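PDB 6GNE: probable starch synthase 4, chloroplastic/amyloplastic from Arabidopsis thaliana, which probably belongs to the starch synthases, plastid glycosyltransferases of the two-domain GT-B fold, and binds adenosine-5'-diphosphate and a glycan. Local coordinates for residues C171-N176 and I225-S230; I392-E397 and G419-S424. One frame throughout, in Å; residues are numbered along the deposited sequence.

Interaction 1: residues C171-N176 and I225-S230; sequences CFTCHN and IVTTVS. With AC1 (4,6-dideoxy-4-{[(1S,4R,5S,6S)-4,5,6-trihydroxy-3-(hydroxymethyl)cyclohex-2-en-1-yl]amino}-alpha-D-glucopyranose), chain C.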
# COMPACT_ATOMS: atom_id res chain seq x y z
N CYS A 171 -1.43 -13.85 -11.78
CA CYS A 171 -1.83 -13.54 -10.42
C CYS A 171 -2.29 -12.09 -10.41
O CYS A 171 -1.66 -11.20 -11.01
CB CYS A 171 -0.68 -13.76 -9.45
SG CYS A 171 -1.05 -13.54 -7.68
N PHE A 172 -3.41 -11.86 -9.74
CA PHE A 172 -3.93 -10.49 -9.54
C PHE A 172 -4.11 -10.20 -8.06
O PHE A 172 -4.76 -10.96 -7.36
CB PHE A 172 -5.25 -10.32 -10.26
CG PHE A 172 -5.88 -8.99 -10.02
CD1 PHE A 172 -5.29 -7.85 -10.48
CD2 PHE A 172 -7.08 -8.89 -9.35
CE1 PHE A 172 -5.87 -6.62 -10.27
CE2 PHE A 172 -7.68 -7.67 -9.15
CZ PHE A 172 -7.06 -6.52 -9.61
N THR A 173 -3.51 -9.13 -7.58
CA THR A 173 -3.75 -8.67 -6.21
C THR A 173 -4.58 -7.37 -6.30
O THR A 173 -4.18 -6.44 -6.99
CB THR A 173 -2.43 -8.47 -5.47
OG1 THR A 173 -1.77 -9.73 -5.34
CG2 THR A 173 -2.66 -7.88 -4.06
N CYS A 174 -5.76 -7.34 -5.64
CA CYS A 174 -6.46 -6.05 -5.38
C CYS A 174 -6.17 -5.60 -3.96
O CYS A 174 -6.51 -6.31 -2.98
CB CYS A 174 -7.98 -6.14 -5.60
SG CYS A 174 -8.75 -4.49 -5.60
N HIS A 175 -5.54 -4.43 -3.87
CA HIS A 175 -5.12 -3.81 -2.61
C HIS A 175 -6.22 -2.88 -2.01
O HIS A 175 -6.12 -2.43 -0.84
CB HIS A 175 -3.86 -2.98 -2.82
CG HIS A 175 -2.67 -3.76 -3.29
ND1 HIS A 175 -1.56 -3.94 -2.50
CD2 HIS A 175 -2.38 -4.33 -4.48
CE1 HIS A 175 -0.65 -4.62 -3.17
NE2 HIS A 175 -1.14 -4.88 -4.37
N ASN A 176 -7.23 -2.54 -2.81
CA ASN A 176 -8.43 -1.85 -2.33
C ASN A 176 -9.55 -2.00 -3.34
O ASN A 176 -9.51 -1.38 -4.40
CB ASN A 176 -8.12 -0.35 -2.05
CG ASN A 176 -9.31 0.40 -1.43
OD1 ASN A 176 -10.37 -0.15 -1.25
ND2 ASN A 176 -9.11 1.67 -1.11
N ILE A 225 -4.85 -16.84 -10.09
CA ILE A 225 -4.71 -16.61 -8.66
C ILE A 225 -5.20 -15.20 -8.39
O ILE A 225 -4.77 -14.26 -9.06
CB ILE A 225 -3.22 -16.71 -8.17
CG1 ILE A 225 -2.58 -18.06 -8.56
CG2 ILE A 225 -3.11 -16.55 -6.67
CD1 ILE A 225 -1.06 -18.03 -8.55
N VAL A 226 -6.08 -15.04 -7.39
CA VAL A 226 -6.55 -13.70 -6.99
C VAL A 226 -6.35 -13.53 -5.51
O VAL A 226 -6.87 -14.33 -4.73
CB VAL A 226 -8.06 -13.50 -7.29
CG1 VAL A 226 -8.45 -12.05 -6.99
CG2 VAL A 226 -8.41 -13.92 -8.75
N THR A 227 -5.61 -12.50 -5.10
CA THR A 227 -5.46 -12.20 -3.66
C THR A 227 -5.87 -10.80 -3.29
O THR A 227 -5.99 -9.92 -4.14
CB THR A 227 -4.02 -12.45 -3.11
OG1 THR A 227 -3.17 -11.32 -3.39
CG2 THR A 227 -3.41 -13.71 -3.71
N THR A 228 -6.11 -10.63 -1.99
CA THR A 228 -6.13 -9.32 -1.38
C THR A 228 -5.27 -9.36 -0.12
O THR A 228 -4.70 -10.39 0.23
CB THR A 228 -7.55 -8.78 -1.13
OG1 THR A 228 -7.46 -7.42 -0.74
CG2 THR A 228 -8.27 -9.57 -0.06
N VAL A 229 -5.21 -8.23 0.55
CA VAL A 229 -4.08 -7.94 1.41
C VAL A 229 -4.29 -8.21 2.93
O VAL A 229 -3.38 -7.89 3.74
CB VAL A 229 -3.56 -6.52 1.10
CG1 VAL A 229 -2.97 -6.51 -0.31
CG2 VAL A 229 -4.68 -5.47 1.22
N SER A 230 -5.42 -8.83 3.30
CA SER A 230 -5.55 -9.42 4.65
C SER A 230 -6.67 -10.44 4.72
O SER A 230 -7.66 -10.28 4.03
CB SER A 230 -5.78 -8.34 5.72
OG SER A 230 -7.07 -7.76 5.59
C1 AC1 C . -3.99 3.39 -4.81
O2 AC1 C . -5.10 1.43 -5.71
C2 AC1 C . -4.23 1.89 -4.66
C4A AC1 C . -3.25 -1.43 1.85
C3 AC1 C . -4.77 1.54 -3.26
O3 AC1 C . -4.90 0.12 -3.20
C4 AC1 C . -3.82 2.09 -2.19
N4A AC1 C . -4.19 1.75 -0.80
C5 AC1 C . -3.75 3.60 -2.42
O5 AC1 C . -3.20 3.86 -3.72
C6 AC1 C . -2.84 4.32 -1.44
C1B AC1 C . -4.27 0.38 -0.27
C2B AC1 C . -4.97 0.27 1.11
O2B AC1 C . -5.63 1.49 1.51
C3B AC1 C . -4.08 -0.21 2.24
O3B AC1 C . -4.94 -0.65 3.28
O4 AC1 C . -2.37 -1.76 2.92
C5B AC1 C . -2.50 -1.21 0.57
C7B AC1 C . -2.94 -0.34 -0.35
C6B AC1 C . -1.26 -2.01 0.28
O6B AC1 C . -1.58 -3.41 0.18

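Interaction 2: residues I392-E397 and G419-S424; sequences IPSIFE and GGLNDS. With AC1 (4,6-dideoxy-4-{[(1S,4R,5S,6S)-4,5,6-trihydroxy-3-(hydroxymethyl)cyclohex-2-en-1-yl]amino}-alpha-D-glucopyranose), chain C.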
# COMPACT_ATOMS: atom_id res chain seq x y z
N ILE A 392 -4.57 4.77 14.03
CA ILE A 392 -5.10 4.31 12.74
C ILE A 392 -6.61 4.06 12.95
O ILE A 392 -7.08 2.91 13.09
CB ILE A 392 -4.43 3.00 12.16
CG1 ILE A 392 -3.01 2.78 12.70
CG2 ILE A 392 -4.39 3.00 10.63
CD1 ILE A 392 -2.94 2.29 14.13
N PRO A 393 -7.39 5.12 13.00
CA PRO A 393 -8.80 4.94 13.30
C PRO A 393 -9.65 4.80 12.03
O PRO A 393 -10.62 5.55 11.84
CB PRO A 393 -9.11 6.23 14.05
CG PRO A 393 -8.32 7.21 13.28
CD PRO A 393 -7.01 6.52 13.04
N SER A 394 -9.28 3.84 11.17
CA SER A 394 -9.83 3.76 9.80
C SER A 394 -11.30 3.33 9.77
O SER A 394 -11.74 2.51 10.58
CB SER A 394 -8.98 2.81 8.95
OG SER A 394 -7.60 3.16 9.00
N ILE A 395 -12.05 3.91 8.83
CA ILE A 395 -13.42 3.46 8.57
C ILE A 395 -13.36 2.05 7.97
O ILE A 395 -14.11 1.18 8.35
CB ILE A 395 -14.18 4.45 7.64
CG1 ILE A 395 -14.23 5.87 8.26
CG2 ILE A 395 -15.59 3.96 7.33
CD1 ILE A 395 -14.73 5.93 9.69
N PHE A 396 -12.43 1.84 7.04
CA PHE A 396 -12.07 0.49 6.54
C PHE A 396 -10.58 0.47 6.14
O PHE A 396 -10.01 1.50 5.86
CB PHE A 396 -12.98 0.04 5.37
CG PHE A 396 -12.70 0.75 4.06
CD1 PHE A 396 -13.29 1.99 3.78
CD2 PHE A 396 -11.82 0.19 3.12
CE1 PHE A 396 -13.03 2.66 2.59
CE2 PHE A 396 -11.56 0.85 1.92
CZ PHE A 396 -12.17 2.08 1.66
N GLU A 397 -9.98 -0.69 6.11
CA GLU A 397 -8.56 -0.77 5.89
C GLU A 397 -8.19 -2.18 5.35
O GLU A 397 -8.07 -3.14 6.12
CB GLU A 397 -7.81 -0.45 7.19
CG GLU A 397 -6.34 -0.12 7.00
CD GLU A 397 -6.10 1.18 6.27
OE1 GLU A 397 -5.56 1.14 5.17
OE2 GLU A 397 -6.45 2.27 6.77
N GLY A 419 -10.79 -4.74 8.88
CA GLY A 419 -9.86 -5.23 7.84
C GLY A 419 -8.54 -5.71 8.39
O GLY A 419 -8.49 -6.43 9.35
N GLY A 420 -7.45 -5.26 7.81
CA GLY A 420 -6.13 -5.71 8.22
C GLY A 420 -5.73 -5.37 9.62
O GLY A 420 -4.89 -6.06 10.22
N LEU A 421 -6.33 -4.31 10.17
CA LEU A 421 -6.00 -3.85 11.51
C LEU A 421 -6.47 -4.90 12.49
O LEU A 421 -5.82 -5.17 13.49
CB LEU A 421 -6.65 -2.48 11.79
CG LEU A 421 -6.23 -1.36 10.84
CD1 LEU A 421 -7.01 -0.09 11.07
CD2 LEU A 421 -4.73 -1.07 10.96
N ASN A 422 -7.57 -5.54 12.17
CA ASN A 422 -8.09 -6.65 12.96
C ASN A 422 -7.19 -7.90 12.99
O ASN A 422 -7.28 -8.71 13.89
CB ASN A 422 -9.46 -7.00 12.38
CG ASN A 422 -10.28 -7.81 13.29
OD1 ASN A 422 -10.56 -7.41 14.43
ND2 ASN A 422 -10.70 -8.97 12.79
N ASP A 423 -6.34 -8.04 11.99
CA ASP A 423 -5.37 -9.12 11.85
C ASP A 423 -3.97 -8.78 12.34
O ASP A 423 -3.16 -9.70 12.44
CB ASP A 423 -5.23 -9.52 10.36
CG ASP A 423 -6.51 -10.09 9.78
OD1 ASP A 423 -7.20 -10.83 10.47
OD2 ASP A 423 -6.84 -9.83 8.62
N SER A 424 -3.69 -7.51 12.66
CA SER A 424 -2.36 -7.11 13.15
C SER A 424 -2.31 -6.35 14.51
O SER A 424 -1.23 -6.20 15.09
CB SER A 424 -1.72 -6.24 12.08
OG SER A 424 -2.59 -5.18 11.73
C1 AC1 C . -3.99 3.39 -4.81
O2 AC1 C . -5.10 1.43 -5.71
C2 AC1 C . -4.23 1.89 -4.66
C4A AC1 C . -3.25 -1.43 1.85
C3 AC1 C . -4.77 1.54 -3.26
O3 AC1 C . -4.90 0.12 -3.20
C4 AC1 C . -3.82 2.09 -2.19
N4A AC1 C . -4.19 1.75 -0.80
C5 AC1 C . -3.75 3.60 -2.42
O5 AC1 C . -3.20 3.86 -3.72
C6 AC1 C . -2.84 4.32 -1.44
C1B AC1 C . -4.27 0.38 -0.27
C2B AC1 C . -4.97 0.27 1.11
O2B AC1 C . -5.63 1.49 1.51
C3B AC1 C . -4.08 -0.21 2.24
O3B AC1 C . -4.94 -0.65 3.28
O4 AC1 C . -2.37 -1.76 2.92
C5B AC1 C . -2.50 -1.21 0.57
C7B AC1 C . -2.94 -0.34 -0.35
C6B AC1 C . -1.26 -2.01 0.28
O6B AC1 C . -1.58 -3.41 0.18

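Interaction 1: residues C171-N176 and I225-S230
Thr173 and Thr227 meet through their hydroxyls because OG1 of Thr173 lies anti to its carbonyl carbon (chi1 -63°), while OG1 of Thr227 sits between its backbone N and carbonyl carbon (chi1 82°). The two oxygens, Thr173 OG1 and Thr227 OG1, form a hydrogen bond of 2.9 Å. Thr173 OG1 is also hydrogen-bonded to His143 and Thr227 OG1 to Tyr490, so both buried hydroxyls are satisfied. The pair decorates two adjacent parallel strands in the Rossmann-like N-terminal domain of a GT-B fold. Phe172 bonds with N to Ile225 O (2.8 Å) and with O to Thr227 N (2.9 Å), the alternation of a parallel ladder, which Cys174 N continues to Thr227 O. Further along, a side chain replaces the backbone donor: Thr228 OG1 donates to Cys174 O at 2.7 Å. Beta-branched threonines suit such positions, fitting extended backbone and offering a hydroxyl to the neighbouring strand. Beside the threonine pair, Cys171 SG packs on Ile225 CG2 at 3.8 Å, under helix 484-499; on the other face Val226 CG1 meets the edge of the Phe172 ring. Beyond Cys174, His175 has Thr173 CG2 over one face of its ring, toward the rim, and Val229 CG1 3.7 Å from ND1, while NE2 is hydrogen-bonded to His145. Thus positioned, His175 ND1 donates in the ring plane to O6B of AC1, at 2.7 Å and 163°.

Interaction 2: residues I392-E397 and G419-S424
Leu421 and Glu397 cross obliquely, CG and the CD1 branch of the leucine lying against CB and CG of the glutamate while its carboxylate turns to polar partners. Leu421 CD1 is 4.0 Å from Glu397 CB. The same methyl, Leu421 CD1, lies 3.6 Å from Ile392 O and also touches Ser394 OG. CD1 and CD2 of Leu421 both touch Ile392 CG2. A branched, apolar residue suits this place, since two methyls can meet the loop at several points. Glu397 bends at chi2 (68°), which parts the carboxylate from the leucine. Its OE2 receives Ser394 OG at 2.7 Å on the anti lone pair, and its OE1 accepts from O3B of AC1 at 2.7 Å and forms a salt bridge with Lys322. Ser394 is thus a second-shell partner which, with Lys322, restricts the rotation of the carboxylate that meets AC1. On the backbone, Gly420 N donates to Glu397 O at 2.8 Å, and Gly419 CA approaches the same oxygen in a CH...O contact. Glycine fits at 419 because its positive phi (48°) favours that residue and the Glu397 carbonyl passes close by. Within the weakly bonded helix 419-424, Gly420 O takes Ser424 OG and Asp423 N from opposite faces of its plane. In the Rossmann-like C-terminal domain, this contact joins the loop after strand 389-392 to the helix after strand 412-416; helix 402-408 packs on both Ile392 and Leu421 through Gln403.

Overall arrangement
Interaction 1 belongs to the N-terminal domain of the GT-B fold and interaction 2 to the C-terminal one, with centres about 17 Å apart, and AC1 lies where they meet. The two contacts grip the same cyclohexene unit of AC1 from the two domains. The nucleotide is also near, the side chain of Glu397 being about 4 Å and that of His175 about 7 Å from ADP. The two contacts also touch directly across the domain boundary: Ser230 CB packs 3.4 Å from Asp423 OD2, and Asn176 OD1 lies 3.5 Å from Phe396 CE2. Ser230, which caps helix 231-238, also bonds to Pro398 O, tying the two domains together beside the pocket.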